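Local coordinates for putative diflavin flavoprotein A 3 (Synechocystis sp., PDB 6H0C) that probably transfers electrons from NADH to oxygen, reducing it to water, with this chain forming its flavodiiron core of metallo-hydrolase and flavodoxin-like parts, at residues Leu33-Thr38 / Ala176-Asp181; Ala46-Leu51 / Leu76-Leu81; His142-Ile147 / Leu158-Pro163; Gly309-Ser314 / Gly343-Phe348. All coordinates share one frame; numbering follows the deposited sequence. Where two conformers were deposited one is given.

Interaction 1: Leu33-Thr38 / Ala176-Asp181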
loop_
_atom_site.group_PDB
_atom_site.type_symbol
_atom_site.label_atom_id
_atom_site.label_comp_id
_atom_site.label_asym_id
_atom_site.label_seq_id
_atom_site.Cartn_x
_atom_site.Cartn_y
_atom_site.Cartn_z
ATOM N N LEU A 33 -11.795 2.770 -11.421
ATOM C CA LEU A 33 -13.220 2.532 -11.646
ATOM C C LEU A 33 -14.052 3.752 -11.256
ATOM O O LEU A 33 -15.265 3.779 -11.465
ATOM C CB LEU A 33 -13.693 1.292 -10.873
ATOM C CG LEU A 33 -12.899 0.016 -11.178
ATOM C CD1 LEU A 33 -13.488 -1.193 -10.475
ATOM C CD2 LEU A 33 -12.827 -0.209 -12.682
ATOM N N GLN A 34 -13.386 4.753 -10.688
ATOM C CA GLN A 34 -14.015 6.015 -10.289
ATOM C C GLN A 34 -15.350 5.833 -9.576
ATOM O O GLN A 34 -16.351 6.441 -9.951
ATOM C CB GLN A 34 -14.192 6.914 -11.506
ATOM C CG GLN A 34 -12.878 7.208 -12.202
ATOM C CD GLN A 34 -12.978 8.393 -13.128
ATOM O OE1 GLN A 34 -13.665 9.368 -12.830
ATOM N NE2 GLN A 34 -12.296 8.317 -14.262
ATOM N N ARG A 35 -15.346 4.986 -8.550
ATOM C CA ARG A 35 -16.530 4.713 -7.743
ATOM C C ARG A 35 -16.412 5.368 -6.365
ATOM O O ARG A 35 -17.148 5.025 -5.440
ATOM C CB ARG A 35 -16.745 3.201 -7.587
ATOM C CG ARG A 35 -16.980 2.438 -8.895
ATOM C CD ARG A 35 -17.680 1.103 -8.631
ATOM N NE ARG A 35 -18.938 1.297 -7.913
ATOM C CZ ARG A 35 -19.603 0.338 -7.275
ATOM N NH1 ARG A 35 -19.135 -0.898 -7.260
ATOM N NH2 ARG A 35 -20.737 0.620 -6.646
ATOM N N GLY A 36 -15.487 6.315 -6.242
ATOM C CA GLY A 36 -15.183 6.933 -4.963
ATOM C C GLY A 36 -14.424 5.983 -4.046
ATOM O O GLY A 36 -13.976 4.910 -4.453
ATOM N N THR A 37 -14.269 6.376 -2.793
ATOM C CA THR A 37 -13.715 5.466 -1.806
ATOM C C THR A 37 -14.024 5.998 -0.421
ATOM O O THR A 37 -14.701 7.024 -0.270
ATOM C CB THR A 37 -12.189 5.273 -1.994
ATOM O OG1 THR A 37 -11.705 4.340 -1.028
ATOM C CG2 THR A 37 -11.430 6.581 -1.840
ATOM N N THR A 38 -13.555 5.291 0.597
ATOM C CA THR A 38 -13.629 5.813 1.950
ATOM C C THR A 38 -12.277 5.578 2.604
ATOM O O THR A 38 -11.548 4.659 2.224
ATOM C CB THR A 38 -14.768 5.149 2.800
ATOM O OG1 THR A 38 -14.384 3.826 3.200
ATOM C CG2 THR A 38 -16.078 5.070 2.017
ATOM N N ALA A 176 -11.744 -2.181 -0.562
ATOM C CA ALA A 176 -12.244 -1.873 -1.886
ATOM C C ALA A 176 -12.478 -0.378 -1.989
ATOM O O ALA A 176 -12.991 0.234 -1.056
ATOM C CB ALA A 176 -13.517 -2.632 -2.171
ATOM N N HIS A 177 -12.076 0.205 -3.113
ATOM C CA HIS A 177 -12.250 1.632 -3.321
ATOM C C HIS A 177 -13.631 1.885 -3.879
ATOM O O HIS A 177 -13.826 1.956 -5.093
ATOM C CB HIS A 177 -11.164 2.186 -4.247
ATOM C CG HIS A 177 -9.835 2.335 -3.578
ATOM N ND1 HIS A 177 -9.668 3.054 -2.414
ATOM C CD2 HIS A 177 -8.612 1.848 -3.900
ATOM C CE1 HIS A 177 -8.397 3.017 -2.052
ATOM N NE2 HIS A 177 -7.737 2.287 -2.935
ATOM N N VAL A 178 -14.597 1.988 -2.977
ATOM C CA VAL A 178 -15.974 2.257 -3.367
ATOM C C VAL A 178 -16.711 3.009 -2.259
ATOM O O VAL A 178 -16.681 2.620 -1.084
ATOM C CB VAL A 178 -16.736 0.955 -3.716
ATOM C CG1 VAL A 178 -16.761 0.019 -2.526
ATOM C CG2 VAL A 178 -18.143 1.275 -4.175
ATOM N N CYS A 179 -17.357 4.103 -2.649
ATOM C CA CYS A 179 -18.101 4.928 -1.721
ATOM C C CYS A 179 -19.583 4.597 -1.825
ATOM O O CYS A 179 -20.174 4.662 -2.900
ATOM C CB CYS A 179 -17.858 6.408 -2.008
ATOM S SG CYS A 179 -18.624 7.506 -0.811
ATOM N N GLY A 180 -20.173 4.215 -0.705
ATOM C CA GLY A 180 -21.583 3.904 -0.668
ATOM C C GLY A 180 -22.118 4.245 0.704
ATOM O O GLY A 180 -21.351 4.624 1.591
ATOM N N ASP A 181 -23.430 4.111 0.877
ATOM C CA ASP A 181 -24.070 4.418 2.152
ATOM C C ASP A 181 -23.963 3.259 3.121
ATOM O O ASP A 181 -23.997 3.460 4.331
ATOM C CB ASP A 181 -25.538 4.784 1.946
ATOM C CG ASP A 181 -25.715 6.155 1.326
ATOM O OD1 ASP A 181 -24.882 7.054 1.601
ATOM O OD2 ASP A 181 -26.691 6.327 0.561
HETATM O O HOH W 1 -20.010 5.224 -5.840
#
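Thr-37 OG1 and His-177 ND1 lie 2.8 Å apart and share a hydrogen bond. The hydroxyl stands anti to its own backbone N (chi1 -178°), which brings it to the edge of the imidazole, in the ring plane. On the far side of the ring NE2 is bonded to Glu-30, so the histidine is gripped at both nitrogens and its rotation is fixed. A second bond, nearly straight at 174°, runs from Cys-179 N to Arg-35 O over 2.9 Å. Water 1 donates to Arg-35 O as well as to Cys-179 O, closing a small bridged ring beside that bond. Between the two bonds the backbones pass closely: Gly-36 O sits 3.0 Å from His-177 O, two acceptors side by side, and the missing side chain of Gly-36 leaves room for Cys-179 CB. Outward, in the conformer given, one of two, Val-178 CG2 lies 3.5 Å above the plane of the Arg-35 guanidinium and NH1 pairs with Asp-194 of helix 189-202. The methyl of Thr-38 borders the Val-178 carbonyl, while its OG1 bonds to Asn-40. His-177, whose ring also meets that of His-229, is the centre of an inverse gamma turn, and the whole joins the start of strand 37-45 to the loop before helix 189-202 in the metallo-hydrolase (metallo-beta-lactamase-like) domain.

Interaction 2: Ala46-Leu51 / Leu76-Leu81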
loop_
_atom_site.group_PDB
_atom_site.type_symbol
_atom_site.label_atom_id
_atom_site.label_comp_id
_atom_site.label_asym_id
_atom_site.label_seq_id
_atom_site.Cartn_x
_atom_site.Cartn_y
_atom_site.Cartn_z
ATOM N N ALA A 46 -12.491 2.002 25.701
ATOM C CA ALA A 46 -12.726 1.164 26.871
ATOM C C ALA A 46 -12.088 1.832 28.066
ATOM O O ALA A 46 -12.210 3.047 28.217
ATOM C CB ALA A 46 -12.167 -0.220 26.664
ATOM N N ASP A 47 -11.400 1.055 28.904
ATOM C CA ASP A 47 -10.607 1.639 29.989
ATOM C C ASP A 47 -9.567 2.589 29.413
ATOM O O ASP A 47 -9.270 3.638 29.990
ATOM C CB ASP A 47 -9.925 0.561 30.823
ATOM C CG ASP A 47 -10.913 -0.325 31.547
ATOM O OD1 ASP A 47 -12.088 0.079 31.706
ATOM O OD2 ASP A 47 -10.505 -1.430 31.957
ATOM N N LYS A 48 -9.010 2.208 28.267
ATOM C CA LYS A 48 -8.169 3.111 27.510
ATOM C C LYS A 48 -8.804 3.360 26.153
ATOM O O LYS A 48 -9.645 2.586 25.703
ATOM C CB LYS A 48 -6.758 2.551 27.385
ATOM C CG LYS A 48 -6.044 2.584 28.720
ATOM C CD LYS A 48 -4.561 2.396 28.608
ATOM C CE LYS A 48 -3.922 2.736 29.930
ATOM N NZ LYS A 48 -4.371 4.088 30.359
ATOM N N ILE A 49 -8.421 4.463 25.523
ATOM C CA ILE A 49 -9.028 4.876 24.266
ATOM C C ILE A 49 -8.001 4.855 23.154
ATOM O O ILE A 49 -6.939 5.472 23.269
ATOM C CB ILE A 49 -9.637 6.282 24.375
ATOM C CG1 ILE A 49 -10.696 6.300 25.479
ATOM C CG2 ILE A 49 -10.210 6.719 23.034
ATOM C CD1 ILE A 49 -11.303 7.654 25.716
ATOM N N ALA A 50 -8.317 4.136 22.081
ATOM C CA ALA A 50 -7.405 4.011 20.943
ATOM C C ALA A 50 -8.099 4.419 19.661
ATOM O O ALA A 50 -9.256 4.055 19.428
ATOM C CB ALA A 50 -6.876 2.591 20.823
ATOM N N LEU A 51 -7.384 5.183 18.842
ATOM C CA LEU A 51 -7.861 5.586 17.528
ATOM C C LEU A 51 -6.983 4.957 16.451
ATOM O O LEU A 51 -5.765 5.168 16.444
ATOM C CB LEU A 51 -7.853 7.112 17.386
ATOM C CG LEU A 51 -8.235 7.639 16.000
ATOM C CD1 LEU A 51 -9.685 7.313 15.687
ATOM C CD2 LEU A 51 -7.986 9.133 15.899
ATOM N N LEU A 76 -7.585 10.814 24.605
ATOM C CA LEU A 76 -7.043 9.839 23.669
ATOM C C LEU A 76 -5.739 9.232 24.189
ATOM O O LEU A 76 -4.734 9.925 24.323
ATOM C CB LEU A 76 -6.811 10.489 22.307
ATOM C CG LEU A 76 -6.555 9.519 21.160
ATOM C CD1 LEU A 76 -7.747 8.578 20.991
ATOM C CD2 LEU A 76 -6.305 10.306 19.891
ATOM N N ASP A 77 -5.755 7.934 24.473
ATOM C CA ASP A 77 -4.564 7.254 24.973
ATOM C C ASP A 77 -3.622 6.810 23.861
ATOM O O ASP A 77 -2.396 6.914 24.002
ATOM C CB ASP A 77 -4.951 6.035 25.809
ATOM C CG ASP A 77 -5.665 6.412 27.088
ATOM O OD1 ASP A 77 -5.014 7.005 27.972
ATOM O OD2 ASP A 77 -6.870 6.110 27.216
ATOM N N TYR A 78 -4.188 6.300 22.766
ATOM C CA TYR A 78 -3.374 5.700 21.711
ATOM C C TYR A 78 -3.801 6.099 20.321
ATOM O O TYR A 78 -5.001 6.216 20.036
ATOM C CB TYR A 78 -3.402 4.173 21.804
ATOM C CG TYR A 78 -2.859 3.641 23.108
ATOM C CD1 TYR A 78 -1.492 3.667 23.378
ATOM C CD2 TYR A 78 -3.713 3.106 24.066
ATOM C CE1 TYR A 78 -0.993 3.183 24.570
ATOM C CE2 TYR A 78 -3.222 2.620 25.257
ATOM C CZ TYR A 78 -1.862 2.659 25.503
ATOM O OH TYR A 78 -1.374 2.169 26.690
ATOM N N VAL A 79 -2.810 6.296 19.455
ATOM C CA VAL A 79 -3.070 6.363 18.027
ATOM C C VAL A 79 -2.347 5.199 17.340
ATOM O O VAL A 79 -1.114 5.117 17.331
ATOM C CB VAL A 79 -2.653 7.719 17.424
ATOM C CG1 VAL A 79 -2.931 7.724 15.923
ATOM C CG2 VAL A 79 -3.422 8.838 18.093
ATOM N N ILE A 80 -3.139 4.283 16.786
ATOM C CA ILE A 80 -2.613 3.072 16.187
ATOM C C ILE A 80 -2.565 3.234 14.669
ATOM O O ILE A 80 -3.573 3.587 14.044
ATOM C CB ILE A 80 -3.470 1.847 16.579
ATOM C CG1 ILE A 80 -3.541 1.723 18.099
ATOM C CG2 ILE A 80 -2.904 0.571 15.978
ATOM C CD1 ILE A 80 -4.353 0.528 18.570
ATOM N N LEU A 81 -1.393 2.999 14.080
ATOM C CA LEU A 81 -1.224 3.185 12.639
ATOM C C LEU A 81 -1.064 1.845 11.934
ATOM O O LEU A 81 -0.136 1.087 12.243
ATOM C CB LEU A 81 -0.011 4.073 12.339
ATOM C CG LEU A 81 0.002 5.435 13.015
ATOM C CD1 LEU A 81 1.323 6.144 12.782
ATOM C CD2 LEU A 81 -1.154 6.260 12.491
#
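Leu-76 CD1 fits between Ile-49 CG2, 3.7 Å away, and Leu-51 CB, at the centre of the apolar contact. Its CG is anti to the backbone N (chi1 -166°), which swings the branch back to the facing strand although the CB points from it. Leu-51 and Val-79 share this face, which helix 86-98 covers through Leu-95 and Leu-92. On the other face Ala-50 CB meets Tyr-78 CB at 3.9 Å and Ile-80 CD1 at 4.0 Å. Parallel bonding joins the strands: Tyr-78 N to Ile-49 O, Leu-51 N to Tyr-78 O, Ile-80 N to Leu-51 O. At the polar edge Asp-77 OD2 takes the amide of Ile-49 at 2.8 Å with its anti lone pair, so a carboxylate continues the strand pairing. The Lys-48 chain crosses this carboxylate at about a right angle; its CD touches the edge of the Tyr-78 ring, 3.6 Å from CE2, and its NZ forms a long salt bridge of 3.8 Å to Asp-77 OD1. Strands 49-52 and 78-80, linked by helix 60-70, make a beta-alpha-beta crossover in the first sheet of the metallo-beta-lactamase-like sandwich.

Interaction 3: His142-Ile147 / Leu158-Pro163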
loop_
_atom_site.group_PDB
_atom_site.type_symbol
_atom_site.label_atom_id
_atom_site.label_comp_id
_atom_site.label_asym_id
_atom_site.label_seq_id
_atom_site.Cartn_x
_atom_site.Cartn_y
_atom_site.Cartn_z
ATOM N N HIS A 142 -10.588 -6.025 25.557
ATOM C CA HIS A 142 -9.936 -5.581 24.328
ATOM C C HIS A 142 -8.421 -5.690 24.476
ATOM O O HIS A 142 -7.717 -4.671 24.517
ATOM C CB HIS A 142 -10.321 -4.133 23.978
ATOM C CG HIS A 142 -11.799 -3.905 23.839
ATOM N ND1 HIS A 142 -12.472 -4.064 22.645
ATOM C CD2 HIS A 142 -12.731 -3.523 24.748
ATOM C CE1 HIS A 142 -13.754 -3.793 22.824
ATOM N NE2 HIS A 142 -13.936 -3.461 24.090
ATOM N N GLU A 143 -7.914 -6.914 24.587
ATOM C CA GLU A 143 -6.470 -7.080 24.598
ATOM C C GLU A 143 -6.012 -7.349 23.181
ATOM O O GLU A 143 -6.075 -8.476 22.690
ATOM C CB GLU A 143 -6.003 -8.192 25.532
ATOM C CG GLU A 143 -4.490 -8.119 25.730
ATOM C CD GLU A 143 -3.957 -9.127 26.723
ATOM O OE1 GLU A 143 -4.762 -9.921 27.257
ATOM O OE2 GLU A 143 -2.727 -9.123 26.966
ATOM N N LEU A 144 -5.568 -6.280 22.533
ATOM C CA LEU A 144 -5.174 -6.316 21.140
ATOM C C LEU A 144 -3.912 -7.146 20.935
ATOM O O LEU A 144 -2.993 -7.108 21.754
ATOM C CB LEU A 144 -4.952 -4.894 20.625
ATOM C CG LEU A 144 -6.074 -3.895 20.921
ATOM C CD1 LEU A 144 -5.706 -2.512 20.367
ATOM C CD2 LEU A 144 -7.415 -4.381 20.369
ATOM N N THR A 145 -3.882 -7.901 19.839
ATOM C CA THR A 145 -2.667 -8.572 19.388
ATOM C C THR A 145 -2.251 -7.998 18.030
ATOM O O THR A 145 -3.093 -7.777 17.157
ATOM C CB THR A 145 -2.865 -10.096 19.283
ATOM O OG1 THR A 145 -3.087 -10.629 20.592
ATOM C CG2 THR A 145 -1.631 -10.761 18.694
ATOM N N PHE A 146 -0.959 -7.744 17.850
ATOM C CA PHE A 146 -0.505 -7.126 16.610
ATOM C C PHE A 146 0.176 -8.114 15.669
ATOM O O PHE A 146 0.873 -9.027 16.102
ATOM C CB PHE A 146 0.416 -5.946 16.939
ATOM C CG PHE A 146 -0.274 -4.866 17.720
ATOM C CD1 PHE A 146 -0.206 -4.841 19.107
ATOM C CD2 PHE A 146 -1.047 -3.910 17.073
ATOM C CE1 PHE A 146 -0.872 -3.856 19.834
ATOM C CE2 PHE A 146 -1.710 -2.927 17.787
ATOM C CZ PHE A 146 -1.625 -2.898 19.171
ATOM N N ILE A 147 -0.046 -7.920 14.375
ATOM C CA ILE A 147 0.527 -8.759 13.327
ATOM C C ILE A 147 1.120 -7.911 12.201
ATOM O O ILE A 147 0.371 -7.408 11.351
ATOM C CB ILE A 147 -0.527 -9.706 12.689
ATOM C CG1 ILE A 147 -1.337 -10.441 13.761
ATOM C CG2 ILE A 147 0.162 -10.674 11.724
ATOM C CD1 ILE A 147 -2.661 -9.803 14.083
ATOM N N LEU A 158 0.712 -2.988 9.484
ATOM C CA LEU A 158 0.480 -3.645 10.756
ATOM C C LEU A 158 -0.997 -3.928 10.937
ATOM O O LEU A 158 -1.807 -3.004 10.934
ATOM C CB LEU A 158 0.986 -2.766 11.893
ATOM C CG LEU A 158 0.834 -3.334 13.302
ATOM C CD1 LEU A 158 1.810 -4.487 13.525
ATOM C CD2 LEU A 158 1.039 -2.236 14.334
ATOM N N CYS A 159 -1.358 -5.200 11.071
ATOM C CA CYS A 159 -2.744 -5.564 11.354
ATOM C C CYS A 159 -2.932 -5.773 12.849
ATOM O O CYS A 159 -1.974 -6.049 13.565
ATOM C CB CYS A 159 -3.149 -6.835 10.596
ATOM S SG CYS A 159 -3.134 -6.697 8.784
ATOM N N THR A 160 -4.173 -5.666 13.307
ATOM C CA THR A 160 -4.491 -5.757 14.727
ATOM C C THR A 160 -5.735 -6.607 14.959
ATOM O O THR A 160 -6.733 -6.434 14.268
ATOM C CB THR A 160 -4.749 -4.362 15.335
ATOM O OG1 THR A 160 -3.687 -3.470 14.981
ATOM C CG2 THR A 160 -4.887 -4.455 16.862
ATOM N N TYR A 161 -5.684 -7.511 15.931
ATOM C CA TYR A 161 -6.846 -8.316 16.264
ATOM C C TYR A 161 -7.392 -7.946 17.635
ATOM O O TYR A 161 -6.639 -7.879 18.605
ATOM C CB TYR A 161 -6.498 -9.802 16.232
ATOM C CG TYR A 161 -7.686 -10.694 16.519
ATOM C CD1 TYR A 161 -8.782 -10.707 15.669
ATOM C CD2 TYR A 161 -7.711 -11.524 17.638
ATOM C CE1 TYR A 161 -9.870 -11.516 15.914
ATOM C CE2 TYR A 161 -8.798 -12.339 17.899
ATOM C CZ TYR A 161 -9.878 -12.335 17.027
ATOM O OH TYR A 161 -10.978 -13.135 17.265
ATOM N N ASP A 162 -8.697 -7.697 17.710
ATOM C CA ASP A 162 -9.373 -7.463 18.989
ATOM C C ASP A 162 -10.231 -8.676 19.338
ATOM O O ASP A 162 -11.291 -8.883 18.747
ATOM C CB ASP A 162 -10.241 -6.197 18.933
ATOM C CG ASP A 162 -10.870 -5.844 20.283
ATOM O OD1 ASP A 162 -10.802 -6.672 21.226
ATOM O OD2 ASP A 162 -11.453 -4.735 20.394
ATOM N N PRO A 163 -9.770 -9.488 20.302
ATOM C CA PRO A 163 -10.486 -10.722 20.636
ATOM C C PRO A 163 -11.857 -10.463 21.264
ATOM O O PRO A 163 -12.725 -11.328 21.189
ATOM C CB PRO A 163 -9.544 -11.413 21.628
ATOM C CG PRO A 163 -8.722 -10.306 22.208
ATOM C CD PRO A 163 -8.533 -9.333 21.085
#
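Phe-146 and Thr-160, a non-hydrogen-bonded antiparallel pair, form the tightly packed part. Their side chains lie alongside each other, with Thr-160 OG1 3.4 Å from Phe-146 CD2, and Leu-158 CD2 approaches the same ring carbon at 3.8 Å. Further along this buried face, Leu-144 CB rests on Thr-160 CG2 and its CD2 on Asp-162 CB; Ile-44 covers Leu-144 and Asp-162 from strand 37-45. His-142 ND1 donates to Asp-162 OD2 over 2.6 Å, almost straight (177°). Asp-162 CG stands anti to its backbone N (chi1 -175°), which carries the carboxylate across to the imidazole. The oxygen uses its syn lone pair and lies in the ring plane, yet ring and carboxylate are turned 61° apart. Asp-13 takes His-142 NE2 and Arg-164 N binds Asp-162 OD1, so this buried pair is held from outside as well; the aspartate would probably favour a positively charged ring. On the other face the side chains meet more distantly: Ile-147 CB is 4.4 Å from Cys-159 CB, with helix 207-217 packing on both. The solvent side is at Glu-143 and Pro-163: the glutamate carboxylate leads away, and Glu-143 O meets Pro-163 CD at 3.1 Å. From there toward the turn, Thr-145 and Tyr-161, then Ile-147 and Cys-159, exchange paired backbone bonds. The result is an antiparallel beta hairpin in the second sheet of the metallo-beta-lactamase-like sandwich.

Interaction 4: Gly309-Ser314 / Gly343-Phe348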
loop_
_atom_site.group_PDB
_atom_site.type_symbol
_atom_site.label_atom_id
_atom_site.label_comp_id
_atom_site.label_asym_id
_atom_site.label_seq_id
_atom_site.Cartn_x
_atom_site.Cartn_y
_atom_site.Cartn_z
ATOM N N GLY A 309 12.132 -10.619 -16.944
ATOM C CA GLY A 309 12.479 -9.241 -17.233
ATOM C C GLY A 309 12.542 -8.469 -15.931
ATOM O O GLY A 309 12.019 -8.931 -14.915
ATOM N N PHE A 310 13.197 -7.313 -15.952
ATOM C CA PHE A 310 13.202 -6.404 -14.809
ATOM C C PHE A 310 13.018 -4.970 -15.289
ATOM O O PHE A 310 13.370 -4.630 -16.422
ATOM C CB PHE A 310 14.498 -6.531 -13.994
ATOM C CG PHE A 310 15.756 -6.189 -14.769
ATOM C CD1 PHE A 310 16.230 -4.893 -14.808
ATOM C CD2 PHE A 310 16.464 -7.173 -15.448
ATOM C CE1 PHE A 310 17.377 -4.581 -15.516
ATOM C CE2 PHE A 310 17.614 -6.864 -16.152
ATOM C CZ PHE A 310 18.070 -5.569 -16.189
ATOM N N ILE A 311 12.470 -4.135 -14.415
ATOM C CA ILE A 311 12.178 -2.739 -14.720
ATOM C C ILE A 311 12.610 -1.862 -13.553
ATOM O O ILE A 311 12.284 -2.166 -12.408
ATOM C CB ILE A 311 10.678 -2.535 -14.982
ATOM C CG1 ILE A 311 10.197 -3.453 -16.120
ATOM C CG2 ILE A 311 10.376 -1.073 -15.273
ATOM C CD1 ILE A 311 8.699 -3.359 -16.423
ATOM N N PHE A 312 13.348 -0.789 -13.832
ATOM C CA PHE A 312 13.756 0.171 -12.798
ATOM C C PHE A 312 12.966 1.474 -12.909
ATOM O O PHE A 312 12.805 2.021 -14.008
ATOM C CB PHE A 312 15.255 0.489 -12.892
ATOM C CG PHE A 312 16.146 -0.424 -12.063
ATOM C CD1 PHE A 312 16.934 0.096 -11.040
ATOM C CD2 PHE A 312 16.224 -1.786 -12.328
ATOM C CE1 PHE A 312 17.774 -0.726 -10.291
ATOM C CE2 PHE A 312 17.061 -2.614 -11.579
ATOM C CZ PHE A 312 17.832 -2.082 -10.558
ATOM N N GLY A 313 12.481 1.964 -11.767
ATOM C CA GLY A 313 11.792 3.242 -11.695
ATOM C C GLY A 313 12.485 4.122 -10.671
ATOM O O GLY A 313 12.698 3.710 -9.528
ATOM N N SER A 314 12.847 5.340 -11.064
ATOM C CA SER A 314 13.625 6.187 -10.164
ATOM C C SER A 314 13.314 7.668 -10.335
ATOM O O SER A 314 13.179 8.152 -11.455
ATOM C CB SER A 314 15.131 5.945 -10.381
ATOM O OG SER A 314 15.923 6.787 -9.562
ATOM N N GLY A 343 13.596 -2.503 -18.705
ATOM C CA GLY A 343 12.767 -1.316 -18.846
ATOM C C GLY A 343 13.140 -0.247 -17.834
ATOM O O GLY A 343 13.548 -0.563 -16.715
ATOM N N VAL A 344 13.002 1.020 -18.219
ATOM C CA VAL A 344 13.326 2.140 -17.333
ATOM C C VAL A 344 12.235 3.216 -17.347
ATOM O O VAL A 344 11.754 3.611 -18.413
ATOM C CB VAL A 344 14.674 2.787 -17.727
ATOM C CG1 VAL A 344 15.003 3.948 -16.800
ATOM C CG2 VAL A 344 15.789 1.746 -17.708
ATOM N N PHE A 345 11.845 3.694 -16.165
ATOM C CA PHE A 345 10.885 4.801 -16.070
ATOM C C PHE A 345 11.168 5.711 -14.886
ATOM O O PHE A 345 11.950 5.372 -13.994
ATOM C CB PHE A 345 9.454 4.280 -15.962
ATOM C CG PHE A 345 9.161 3.562 -14.672
ATOM C CD1 PHE A 345 8.501 4.208 -13.636
ATOM C CD2 PHE A 345 9.536 2.231 -14.498
ATOM C CE1 PHE A 345 8.218 3.537 -12.442
ATOM C CE2 PHE A 345 9.258 1.554 -13.306
ATOM C CZ PHE A 345 8.605 2.209 -12.281
ATOM N N GLY A 346 10.517 6.867 -14.875
ATOM C CA GLY A 346 10.645 7.775 -13.755
ATOM C C GLY A 346 9.935 9.101 -13.947
ATOM O O GLY A 346 9.518 9.444 -15.053
ATOM N N SER A 347 9.789 9.838 -12.851
ATOM C CA SER A 347 9.322 11.218 -12.893
ATOM C C SER A 347 10.469 12.126 -12.484
ATOM O O SER A 347 11.442 11.685 -11.860
ATOM C CB SER A 347 8.141 11.444 -11.959
ATOM O OG SER A 347 8.573 11.387 -10.613
ATOM N N PHE A 348 10.349 13.402 -12.819
ATOM C CA PHE A 348 11.337 14.373 -12.379
ATOM C C PHE A 348 10.804 15.781 -12.503
ATOM O O PHE A 348 9.816 16.022 -13.203
ATOM C CB PHE A 348 12.618 14.224 -13.183
ATOM C CG PHE A 348 12.413 14.325 -14.655
ATOM C CD1 PHE A 348 12.682 15.504 -15.323
ATOM C CD2 PHE A 348 11.949 13.239 -15.376
ATOM C CE1 PHE A 348 12.495 15.597 -16.684
ATOM C CE2 PHE A 348 11.766 13.326 -16.740
ATOM C CZ PHE A 348 12.041 14.505 -17.393
HETATM O O HOH W 2 13.937 10.684 -12.565
#
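Phe-345 turns one ring face to Gly-313, whose CA stands 3.4 Å from the ring centroid and only 14° off the normal, a CH-pi contact over the centre. The ring can lie so flat on the strand because Gly-313 has no side chain. At the ring edge, in its plane, comes Ile-311 CG2, 3.5 Å from CE2. Phe-312 O reaches CD2 obliquely at 3.3 Å. The position of the ring follows from chi1 (68°): CG sits between the backbone N and carbonyl carbon, which folds the phenyl over the neighbouring strand. Ala-273 and Ile-276 of helix 268-281 also pack on Phe-345. The Phe-312 ring goes to the other face of the sheet, where it meets Phe-362 edge-to-face and helix 323-335.

Between these two faces the parallel strands bond in regular order. Phe-312 N donates to Gly-343 O; Phe-345 N donates to Phe-312 O at 2.9 Å, nearly along the C=O axis; and Ser-314 N reaches Phe-345 O at 3.1 Å. The first bond, Gly-343 N to Phe-310 O, is weak. Past the last one Gly-346 CA still touches Ser-314 O, and water 2 donates to both Ser-314 O and Ser-347 O. In this beta-alpha-beta unit of the flavodoxin-like domain, the chemistry implies a buried, mainly apolar interior in which backbone amides and carbonyls satisfy each other, with a water bridging the strands at their C-terminal end.

In the fold
From the N terminus, interaction 1 opens first, at residues 33-38, and closes at 176-181, spanning most of the metallo-hydrolase region. Interactions 2 and 3 both fall within that long span, one after the other: interaction 2 closes 46-51 onto 76-81 across an intervening helix, and interaction 3 closes its two segments by a hairpin. Strands 37-45 and 49-52 are neighbours in one sheet, whereas interaction 3 lies in the other; the two sheets meet where Ile-80 CD1 packs 3.8 Å from Leu-144 CD1. Interaction 4 follows in series, pairing 309-314 with 343-348 in the flavodoxin-like sheet, its centre about 41 Å from that of interaction 2. None of the four spans both domains.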